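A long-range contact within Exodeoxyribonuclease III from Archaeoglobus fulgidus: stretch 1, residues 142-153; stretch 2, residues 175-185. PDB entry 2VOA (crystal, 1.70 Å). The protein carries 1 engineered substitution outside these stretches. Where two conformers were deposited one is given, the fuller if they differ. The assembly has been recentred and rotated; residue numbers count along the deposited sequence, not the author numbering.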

# COMPACT_ATOMS: atom_id res chain seq x y z
N VAL A 142 -2.64 33.37 12.18
CA VAL A 142 -1.70 32.62 11.33
C VAL A 142 -2.45 32.16 10.09
O VAL A 142 -3.53 31.57 10.18
CB VAL A 142 -1.06 31.39 12.09
CG1 VAL A 142 -0.44 31.80 13.40
CG2 VAL A 142 -2.04 30.23 12.30
N TRP A 143 -1.86 32.45 8.92
CA TRP A 143 -2.32 31.92 7.66
C TRP A 143 -1.24 30.92 7.32
O TRP A 143 -0.05 31.27 7.23
CB TRP A 143 -2.48 33.04 6.64
CG TRP A 143 -2.51 32.61 5.21
CD1 TRP A 143 -3.10 31.48 4.67
CD2 TRP A 143 -1.93 33.32 4.12
NE1 TRP A 143 -2.90 31.46 3.30
CE2 TRP A 143 -2.16 32.56 2.95
CE3 TRP A 143 -1.19 34.52 4.02
CZ2 TRP A 143 -1.69 32.97 1.68
CZ3 TRP A 143 -0.71 34.91 2.76
CH2 TRP A 143 -0.97 34.13 1.60
N CYS A 144 -1.66 29.65 7.26
CA CYS A 144 -0.83 28.46 6.98
C CYS A 144 -1.23 27.81 5.67
O CYS A 144 -2.35 28.02 5.18
CB CYS A 144 -1.03 27.39 8.05
SG CYS A 144 -0.35 27.73 9.68
N GLY A 145 -0.34 26.99 5.11
CA GLY A 145 -0.79 26.06 4.11
C GLY A 145 0.22 25.73 3.06
O GLY A 145 1.41 26.06 3.17
N ASP A 146 -0.27 25.00 2.06
CA ASP A 146 0.51 24.72 0.90
C ASP A 146 0.06 25.75 -0.11
O ASP A 146 -1.04 25.66 -0.66
CB ASP A 146 0.24 23.30 0.40
CG ASP A 146 1.09 22.93 -0.81
OD1 ASP A 146 1.77 23.81 -1.41
OD2 ASP A 146 1.04 21.74 -1.18
N MET A 147 0.93 26.73 -0.31
CA MET A 147 0.64 27.91 -1.14
C MET A 147 0.87 27.66 -2.61
O MET A 147 0.43 28.44 -3.46
CB MET A 147 1.54 29.08 -0.66
CG MET A 147 1.44 29.41 0.86
SD MET A 147 -0.27 29.51 1.47
CE MET A 147 0.11 29.95 3.17
N ASN A 148 1.61 26.59 -2.93
CA ASN A 148 2.04 26.35 -4.31
C ASN A 148 2.66 27.60 -4.92
O ASN A 148 2.54 27.89 -6.10
CB ASN A 148 0.89 25.80 -5.17
CG ASN A 148 0.62 24.33 -4.86
OD1 ASN A 148 1.52 23.50 -4.93
ND2 ASN A 148 -0.62 24.02 -4.52
N VAL A 149 3.40 28.32 -4.08
CA VAL A 149 4.17 29.46 -4.55
C VAL A 149 5.47 29.49 -3.77
O VAL A 149 5.45 29.48 -2.53
CB VAL A 149 3.43 30.82 -4.33
CG1 VAL A 149 4.33 32.02 -4.73
CG2 VAL A 149 2.11 30.87 -5.11
N ALA A 150 6.56 29.54 -4.51
CA ALA A 150 7.89 29.73 -3.95
C ALA A 150 8.22 31.21 -4.24
O ALA A 150 8.54 31.58 -5.39
CB ALA A 150 8.87 28.80 -4.65
N PRO A 151 8.09 32.08 -3.21
CA PRO A 151 8.10 33.52 -3.51
C PRO A 151 9.46 34.12 -3.88
O PRO A 151 9.51 35.11 -4.63
CB PRO A 151 7.59 34.16 -2.21
CG PRO A 151 8.03 33.21 -1.14
CD PRO A 151 7.88 31.82 -1.77
N GLU A 152 10.56 33.55 -3.36
CA GLU A 152 11.90 34.08 -3.64
C GLU A 152 12.79 33.03 -4.30
O GLU A 152 12.52 31.84 -4.14
CB GLU A 152 12.57 34.54 -2.32
CG GLU A 152 11.77 35.59 -1.54
CD GLU A 152 11.57 36.90 -2.30
OE1 GLU A 152 10.62 37.64 -1.95
OE2 GLU A 152 12.36 37.21 -3.23
N PRO A 153 13.88 33.46 -4.97
CA PRO A 153 14.74 32.46 -5.62
C PRO A 153 15.29 31.39 -4.66
O PRO A 153 15.44 30.24 -5.05
CB PRO A 153 15.86 33.28 -6.27
CG PRO A 153 15.38 34.73 -6.30
CD PRO A 153 14.37 34.85 -5.16
N ALA A 175 1.26 37.86 -7.08
CA ALA A 175 -0.06 37.78 -6.45
C ALA A 175 0.05 37.32 -5.00
O ALA A 175 -0.65 37.81 -4.12
CB ALA A 175 -0.99 36.87 -7.24
N TYR A 176 0.98 36.41 -4.74
CA TYR A 176 1.18 35.88 -3.40
C TYR A 176 1.81 36.98 -2.54
O TYR A 176 1.34 37.28 -1.43
CB TYR A 176 2.08 34.65 -3.49
CG TYR A 176 2.45 34.03 -2.18
CD1 TYR A 176 1.50 33.37 -1.41
CD2 TYR A 176 3.76 34.11 -1.71
CE1 TYR A 176 1.84 32.78 -0.21
CE2 TYR A 176 4.13 33.50 -0.48
CZ TYR A 176 3.16 32.85 0.25
OH TYR A 176 3.49 32.25 1.45
N LYS A 177 2.84 37.62 -3.07
CA LYS A 177 3.52 38.70 -2.32
C LYS A 177 2.59 39.87 -2.01
O LYS A 177 2.74 40.51 -0.98
CB LYS A 177 4.79 39.15 -3.03
CG LYS A 177 5.85 38.04 -3.08
CD LYS A 177 6.93 38.45 -4.08
CE LYS A 177 8.26 37.93 -3.67
NZ LYS A 177 9.34 38.96 -3.93
N LYS A 178 1.61 40.13 -2.89
CA LYS A 178 0.61 41.15 -2.62
C LYS A 178 -0.14 40.89 -1.31
O LYS A 178 -0.43 41.82 -0.54
CB LYS A 178 -0.37 41.21 -3.81
CG LYS A 178 -1.47 42.24 -3.67
CD LYS A 178 -2.45 42.14 -4.84
CE LYS A 178 -3.68 42.99 -4.60
NZ LYS A 178 -4.48 43.25 -5.83
N ILE A 179 -0.41 39.62 -1.04
CA ILE A 179 -1.07 39.22 0.22
C ILE A 179 -0.12 39.41 1.40
O ILE A 179 -0.52 39.95 2.43
CB ILE A 179 -1.56 37.77 0.19
CG1 ILE A 179 -2.38 37.47 -1.10
CG2 ILE A 179 -2.43 37.49 1.44
CD1 ILE A 179 -2.81 35.96 -1.28
N LEU A 180 1.13 38.98 1.26
CA LEU A 180 2.11 39.19 2.34
C LEU A 180 2.19 40.66 2.77
O LEU A 180 2.37 40.97 3.95
CB LEU A 180 3.51 38.73 1.90
CG LEU A 180 3.69 37.23 1.62
CD1 LEU A 180 5.20 36.89 1.57
CD2 LEU A 180 2.99 36.38 2.63
N GLU A 181 2.06 41.56 1.80
CA GLU A 181 2.19 43.00 2.04
C GLU A 181 1.09 43.55 2.96
O GLU A 181 1.19 44.68 3.46
CB GLU A 181 2.19 43.76 0.72
CG GLU A 181 3.50 43.73 -0.04
CD GLU A 181 3.38 44.39 -1.43
OE1 GLU A 181 2.33 44.99 -1.75
OE2 GLU A 181 4.36 44.29 -2.21
N LEU A 182 0.03 42.77 3.16
CA LEU A 182 -1.03 43.13 4.10
C LEU A 182 -0.51 43.18 5.54
O LEU A 182 -1.09 43.85 6.41
CB LEU A 182 -2.20 42.15 4.02
CG LEU A 182 -3.11 42.22 2.80
CD1 LEU A 182 -4.14 41.10 2.88
CD2 LEU A 182 -3.81 43.57 2.71
N GLY A 183 0.58 42.45 5.77
CA GLY A 183 1.25 42.45 7.08
C GLY A 183 1.45 41.05 7.60
O GLY A 183 1.42 40.82 8.83
N PHE A 184 1.61 40.09 6.70
CA PHE A 184 1.98 38.75 7.12
C PHE A 184 3.49 38.61 7.11
O PHE A 184 4.17 39.13 6.20
CB PHE A 184 1.35 37.71 6.23
CG PHE A 184 -0.12 37.54 6.46
CD1 PHE A 184 -1.04 38.04 5.53
CD2 PHE A 184 -0.59 36.87 7.60
CE1 PHE A 184 -2.40 37.87 5.73
CE2 PHE A 184 -1.96 36.70 7.81
CZ PHE A 184 -2.86 37.19 6.87
N VAL A 185 4.01 37.94 8.13
CA VAL A 185 5.45 37.66 8.19
C VAL A 185 5.71 36.16 7.89
O VAL A 185 5.14 35.29 8.54
CB VAL A 185 6.01 38.01 9.58
CG1 VAL A 185 7.49 37.73 9.61
CG2 VAL A 185 5.74 39.51 9.87

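A single tryptophan can span most of the gap between a strand and a helix whose axes lie far apart, and Trp143 does so by touching four side chains of the second stretch. Strand 142-144 and helix 175-180 run nearly antiparallel, at 163°, yet their axes come no nearer than 12.7 Å, a gap that large side chains fill. The indole meets Tyr176, Ile179, Leu180 and Phe184. It turns its edge to the face of Phe184, with Trp143 CE3 3.8 Å from Phe184 CD1, an arrangement that sets ring hydrogens against a π cloud. Trp143 CZ3 lies 3.4 Å from Ile179 CG2, a tight apolar contact, while Trp143 CH2 reaches Tyr176 CE1 at 3.6 Å, the two ring planes inclined at 57°.

Tyr176 carries the packing onward into the loop. Val149 lies over one face of its ring and Pro151 at the edge, Pro151 CB standing 3.9 Å from Tyr176 CD2; Met147 adds further apolar cover.

Polar chemistry appears where the apolar contact gives way to more exposed residues. Neither Glu152 nor Lys177 points its CA-to-CB bond at the other stretch, but both side chains extend far enough for Lys177 NZ to donate a hydrogen bond to Glu152 OE1 at 2.7 Å, within a salt bridge. Beyond the helix, Gly183 adopts a positive phi, and Phe184 follows, directed back toward Trp143.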